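Beta-hexosaminidase (Neisseria gonorrhoeae, PDB 6JTJ) probably cleaves terminal beta-1,4-linked N-acetylglucosamine from peptidoglycan fragments, releasing the free sugar for cell-wall recycling. Local coordinates at residues G70-F75 against P98-A103; K288-S293 against C319-V324. All coordinates share one frame; numbering follows the deposited sequence.

Contact 1 of 2, residues G70-F75 against P98-A103; sequences GGIILF and PELIIA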
loop_
_atom_site.group_PDB
_atom_site.type_symbol
_atom_site.label_atom_id
_atom_site.label_comp_id
_atom_site.label_asym_id
_atom_site.label_seq_id
_atom_site.Cartn_x
_atom_site.Cartn_y
_atom_site.Cartn_z
ATOM N N GLY C 70 -11.967 19.282 15.855
ATOM C CA GLY C 70 -11.124 20.444 15.526
ATOM C C GLY C 70 -10.769 20.609 14.066
ATOM O O GLY C 70 -10.297 21.669 13.664
ATOM N N GLY C 71 -11.003 19.577 13.254
ATOM C CA GLY C 71 -10.693 19.649 11.829
ATOM C C GLY C 71 -11.328 18.537 11.016
ATOM O O GLY C 71 -11.972 17.648 11.552
ATOM N N ILE C 72 -11.109 18.598 9.716
ATOM C CA ILE C 72 -11.699 17.686 8.750
ATOM C C ILE C 72 -10.649 17.306 7.708
ATOM O O ILE C 72 -9.893 18.151 7.235
ATOM C CB ILE C 72 -12.865 18.378 8.012
ATOM C CG1 ILE C 72 -14.050 18.617 8.961
ATOM C CG2 ILE C 72 -13.301 17.598 6.781
ATOM C CD1 ILE C 72 -14.637 17.360 9.573
ATOM N N ILE C 73 -10.623 16.031 7.338
ATOM C CA ILE C 73 -9.804 15.567 6.231
ATOM C C ILE C 73 -10.739 15.236 5.081
ATOM O O ILE C 73 -11.747 14.557 5.276
ATOM C CB ILE C 73 -8.900 14.349 6.594
ATOM C CG1 ILE C 73 -8.147 13.817 5.372
ATOM C CG2 ILE C 73 -9.709 13.199 7.173
ATOM C CD1 ILE C 73 -7.087 12.794 5.742
ATOM N N LEU C 74 -10.386 15.707 3.890
ATOM C CA LEU C 74 -11.156 15.427 2.692
ATOM C C LEU C 74 -10.498 14.359 1.827
ATOM O O LEU C 74 -9.290 14.111 1.913
ATOM C CB LEU C 74 -11.335 16.698 1.866
ATOM C CG LEU C 74 -12.092 17.834 2.570
ATOM C CD1 LEU C 74 -12.098 19.078 1.704
ATOM C CD2 LEU C 74 -13.521 17.422 2.911
ATOM N N PHE C 75 -11.329 13.726 1.004
ATOM C CA PHE C 75 -10.921 12.643 0.127
ATOM C C PHE C 75 -11.517 12.876 -1.252
ATOM O O PHE C 75 -12.276 13.824 -1.452
ATOM C CB PHE C 75 -11.404 11.311 0.689
ATOM C CG PHE C 75 -10.762 10.945 1.991
ATOM C CD1 PHE C 75 -9.497 10.406 2.019
ATOM C CD2 PHE C 75 -11.421 11.164 3.189
ATOM C CE1 PHE C 75 -8.906 10.064 3.208
ATOM C CE2 PHE C 75 -10.833 10.837 4.387
ATOM C CZ PHE C 75 -9.573 10.276 4.395
ATOM N N PRO C 98 -12.558 29.260 16.354
ATOM C CA PRO C 98 -11.690 29.244 15.175
ATOM C C PRO C 98 -12.171 28.213 14.148
ATOM O O PRO C 98 -12.711 27.162 14.520
ATOM C CB PRO C 98 -10.333 28.851 15.748
ATOM C CG PRO C 98 -10.378 29.298 17.165
ATOM C CD PRO C 98 -11.794 29.062 17.598
ATOM N N GLU C 99 -12.004 28.540 12.876
ATOM C CA GLU C 99 -12.555 27.731 11.815
ATOM C C GLU C 99 -11.888 26.362 11.817
ATOM O O GLU C 99 -10.687 26.236 12.074
ATOM C CB GLU C 99 -12.383 28.429 10.475
ATOM C CG GLU C 99 -13.105 29.778 10.419
ATOM C CD GLU C 99 -12.918 30.516 9.108
ATOM O OE1 GLU C 99 -11.868 30.339 8.472
ATOM O OE2 GLU C 99 -13.810 31.301 8.714
ATOM N N LEU C 100 -12.699 25.333 11.597
ATOM C CA LEU C 100 -12.194 23.972 11.507
ATOM C C LEU C 100 -11.076 23.916 10.463
ATOM O O LEU C 100 -11.229 24.441 9.372
ATOM C CB LEU C 100 -13.319 23.001 11.126
ATOM C CG LEU C 100 -14.417 22.756 12.174
ATOM C CD1 LEU C 100 -15.509 21.876 11.584
ATOM C CD2 LEU C 100 -13.875 22.135 13.451
ATOM N N ILE C 101 -9.956 23.295 10.830
ATOM C CA ILE C 101 -8.828 23.099 9.925
ATOM C C ILE C 101 -9.179 22.000 8.919
ATOM O O ILE C 101 -9.716 20.966 9.282
ATOM C CB ILE C 101 -7.552 22.713 10.710
ATOM C CG1 ILE C 101 -7.054 23.904 11.531
ATOM C CG2 ILE C 101 -6.455 22.216 9.781
ATOM C CD1 ILE C 101 -6.530 25.074 10.733
ATOM N N ILE C 102 -8.901 22.246 7.651
ATOM C CA ILE C 102 -9.239 21.311 6.587
ATOM C C ILE C 102 -7.960 20.819 5.907
ATOM O O ILE C 102 -7.131 21.623 5.456
ATOM C CB ILE C 102 -10.165 21.973 5.535
ATOM C CG1 ILE C 102 -11.417 22.550 6.222
ATOM C CG2 ILE C 102 -10.550 20.970 4.458
ATOM C CD1 ILE C 102 -12.371 23.274 5.289
ATOM N N ALA C 103 -7.810 19.506 5.831
ATOM C CA ALA C 103 -6.629 18.898 5.225
ATOM C C ALA C 103 -6.983 17.900 4.138
ATOM O O ALA C 103 -8.132 17.478 4.006
ATOM C CB ALA C 103 -5.785 18.221 6.290
#
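Leu74 and Ile102 meet because Ile102 sets its CG2 branch opposite its backbone N (chi1 -55°) while Leu74 swings CG away from its own carbonyl carbon (chi1 -61°). The two side chains slant past one another, and Leu74 CD1 comes to 3.7 Å from Ile102 CG2. Further back, Leu100 reaches across to the glycines: its CD2 methyl rests 3.5 Å from Gly70 C, lying against the peptide that joins Gly70 to Gly71. The backbones between them form a short stretch of parallel sheet, in which Gly71, Ile72 and Ile73 stand beside Ile101, Ile102 and Ala103. Ile72 spans Ile102, its N giving a hydrogen bond of 2.8 Å to Ile101 O and its O receiving Ala103 N at 2.9 Å. Ala103 O then accepts Leu74 N, also at 2.9 Å, carrying the pairing one residue onward. At the entry the bond is longer, Ile101 N to Gly70 O at 3.3 Å. Gly71 has no side chain, and Ile101 O approaches its CA to 3.0 Å. The same Ile72 O takes a CA-H contact from Ile102.

The pair forms the parallel strand contact of a beta-alpha-beta unit in the family 3 glycosidase barrel, strand 69-74 crossing over through helix 82-94 to strand 101-108. Ile73 and Ala103 face the barrel interior, where both touch Met48 and Phe163, and Ile73 also meets a bound N-acetylglucosamine. Ile72 and Ile102 face the helical layer: Ile72, like Leu100, lies on Leu64 of helix 58-64, whereas Ile102 packs on Thr89 and Ile92 of helix 82-94. Strand 47-49 pairs with the other edge of strand 69-74, and Asp160 bonds to Ile102 on the far side of strand 101-108.

Contact 2 of 2, residues K288-S293 against C319-V324; sequences KGVIFS and CDIVLV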
loop_
_atom_site.group_PDB
_atom_site.type_symbol
_atom_site.label_atom_id
_atom_site.label_comp_id
_atom_site.label_asym_id
_atom_site.label_seq_id
_atom_site.Cartn_x
_atom_site.Cartn_y
_atom_site.Cartn_z
ATOM N N LYS C 288 7.786 20.513 18.316
ATOM C CA LYS C 288 6.689 21.187 19.001
ATOM C C LYS C 288 5.372 21.217 18.250
ATOM O O LYS C 288 4.411 21.811 18.720
ATOM C CB LYS C 288 7.106 22.630 19.327
ATOM C CG LYS C 288 8.413 22.711 20.114
ATOM C CD LYS C 288 8.435 23.976 20.931
ATOM C CE LYS C 288 9.774 24.203 21.603
ATOM N NZ LYS C 288 10.217 22.959 22.291
ATOM N N GLY C 289 5.311 20.586 17.083
ATOM C CA GLY C 289 4.108 20.629 16.279
ATOM C C GLY C 289 3.104 19.550 16.616
ATOM O O GLY C 289 3.160 18.922 17.663
ATOM N N VAL C 290 2.164 19.348 15.698
ATOM C CA VAL C 290 1.109 18.345 15.858
ATOM C C VAL C 290 1.647 16.942 15.625
ATOM O O VAL C 290 2.362 16.677 14.647
ATOM C CB VAL C 290 -0.033 18.562 14.842
ATOM C CG1 VAL C 290 -0.963 17.353 14.771
ATOM C CG2 VAL C 290 -0.788 19.823 15.183
ATOM N N ILE C 291 1.296 16.036 16.528
ATOM C CA ILE C 291 1.432 14.617 16.253
ATOM C C ILE C 291 0.023 14.096 15.993
ATOM O O ILE C 291 -0.807 14.043 16.925
ATOM C CB ILE C 291 2.089 13.889 17.418
ATOM C CG1 ILE C 291 3.488 14.446 17.662
ATOM C CG2 ILE C 291 2.181 12.394 17.127
ATOM C CD1 ILE C 291 4.153 13.903 18.911
ATOM N N PHE C 292 -0.264 13.740 14.744
ATOM C CA PHE C 292 -1.504 13.050 14.414
ATOM C C PHE C 292 -1.447 11.578 14.801
ATOM O O PHE C 292 -0.375 11.008 14.871
ATOM C CB PHE C 292 -1.781 13.120 12.934
ATOM C CG PHE C 292 -2.206 14.465 12.462
ATOM C CD1 PHE C 292 -3.436 14.995 12.837
ATOM C CD2 PHE C 292 -1.381 15.210 11.640
ATOM C CE1 PHE C 292 -3.841 16.228 12.383
ATOM C CE2 PHE C 292 -1.779 16.454 11.193
ATOM C CZ PHE C 292 -3.011 16.965 11.562
ATOM N N SER C 293 -2.605 10.954 15.040
ATOM C CA SER C 293 -2.669 9.508 15.290
ATOM C C SER C 293 -2.735 8.806 13.943
ATOM O O SER C 293 -2.886 9.448 12.921
ATOM C CB SER C 293 -3.933 9.147 16.079
ATOM O OG SER C 293 -5.071 9.117 15.239
ATOM N N CYS C 319 -0.123 11.580 20.985
ATOM C CA CYS C 319 -0.810 12.224 19.872
ATOM C C CYS C 319 -1.638 13.404 20.351
ATOM O O CYS C 319 -2.261 13.331 21.407
ATOM C CB CYS C 319 -1.741 11.252 19.169
ATOM S SG CYS C 319 -0.944 9.790 18.487
ATOM N N ASP C 320 -1.623 14.492 19.578
ATOM C CA ASP C 320 -2.433 15.679 19.851
ATOM C C ASP C 320 -3.829 15.503 19.305
ATOM O O ASP C 320 -4.807 15.924 19.939
ATOM C CB ASP C 320 -1.829 16.912 19.178
ATOM C CG ASP C 320 -0.511 17.310 19.764
ATOM O OD1 ASP C 320 -0.472 17.701 20.947
ATOM O OD2 ASP C 320 0.504 17.254 19.044
ATOM N N ILE C 321 -3.925 14.911 18.117
ATOM C CA ILE C 321 -5.144 14.895 17.347
ATOM C C ILE C 321 -5.357 13.505 16.747
ATOM O O ILE C 321 -4.444 12.947 16.155
ATOM C CB ILE C 321 -5.067 15.908 16.203
ATOM C CG1 ILE C 321 -5.046 17.342 16.741
ATOM C CG2 ILE C 321 -6.239 15.748 15.238
ATOM C CD1 ILE C 321 -4.465 18.370 15.781
ATOM N N VAL C 322 -6.548 12.947 16.925
ATOM C CA VAL C 322 -6.842 11.625 16.414
ATOM C C VAL C 322 -7.667 11.722 15.144
ATOM O O VAL C 322 -8.576 12.536 15.040
ATOM C CB VAL C 322 -7.544 10.706 17.448
ATOM C CG1 VAL C 322 -6.635 10.432 18.635
ATOM C CG2 VAL C 322 -8.867 11.282 17.931
ATOM N N LEU C 323 -7.322 10.880 14.187
ATOM C CA LEU C 323 -8.010 10.813 12.918
ATOM C C LEU C 323 -9.010 9.675 12.944
ATOM O O LEU C 323 -8.657 8.565 13.318
ATOM C CB LEU C 323 -7.028 10.541 11.783
ATOM C CG LEU C 323 -6.556 11.746 10.996
ATOM C CD1 LEU C 323 -5.767 12.668 11.914
ATOM C CD2 LEU C 323 -5.719 11.310 9.793
ATOM N N VAL C 324 -10.247 9.958 12.549
ATOM C CA VAL C 324 -11.297 8.947 12.482
ATOM C C VAL C 324 -12.000 9.116 11.160
ATOM O O VAL C 324 -12.846 9.981 11.023
ATOM C CB VAL C 324 -12.299 9.090 13.644
ATOM C CG1 VAL C 324 -13.250 7.900 13.686
ATOM C CG2 VAL C 324 -11.568 9.203 14.977
#
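Phe292 and Ile321 form a parallel pair in the (beta/alpha)8 barrel of this family 3 glycosidase, joining strand 290-295 to strand 321-323. Their side chains lie alongside one another, with Ile321 CG2 at the ring edge, 3.8 Å from Phe292 CE1. Leu323 CD1 comes in obliquely, 3.4 Å from Phe292 CD1, and Val290 CG1 sits over the centre of one ring face. Val290 CG1 also touches Ile321 CD1, so one methyl serves both neighbours.

Backbone bonds flank Phe292 in the chain. Ile291 O takes Asp320 N at 2.8 Å and, more weakly, Ile321 N, as the chain bends at Asp320 and turns two successive N-H groups to the same oxygen. Ser293 N bonds to Ile321 O.

Asp320 adds a side-chain bond: the anti lone pair of OD2 receives Ile291 N at 2.9 Å. The carboxylate is also held by salt bridges, from Arg282 to OD2 and from Arg349 to OD1, with Asn343 bonded to OD1 as well; the two arginines probably favour its charged form. Beyond the ring, Phe163 meets Phe292 edge-to-face.

Next to Asp294, the predicted nucleophile, Ser293 holds its OG between its own N and carbonyl carbon (chi1 78°), where OG accepts Leu323 N at 3.0 Å.

In the fold
From the N terminus the chain first lays down strand 47-49, which later lies between the two contacts, bridging strand 69-74 of contact 1 and strand 321-323 of contact 2. Contact 1 closes a loop of 22 residues that contains helix 82-94. Contact 2 comes much later and closes one of 25 residues that contains helix 307-317. The loops follow in series, neither nesting nor crossing. Their centres are 13 Å apart, and both belong to the same curved sheet. Contact 2 thus joins late strands that return beside the early ones of contact 1. Leu323 of contact 2 comes near bound N-acetylglucosamine, as contact 1 does through Ile73.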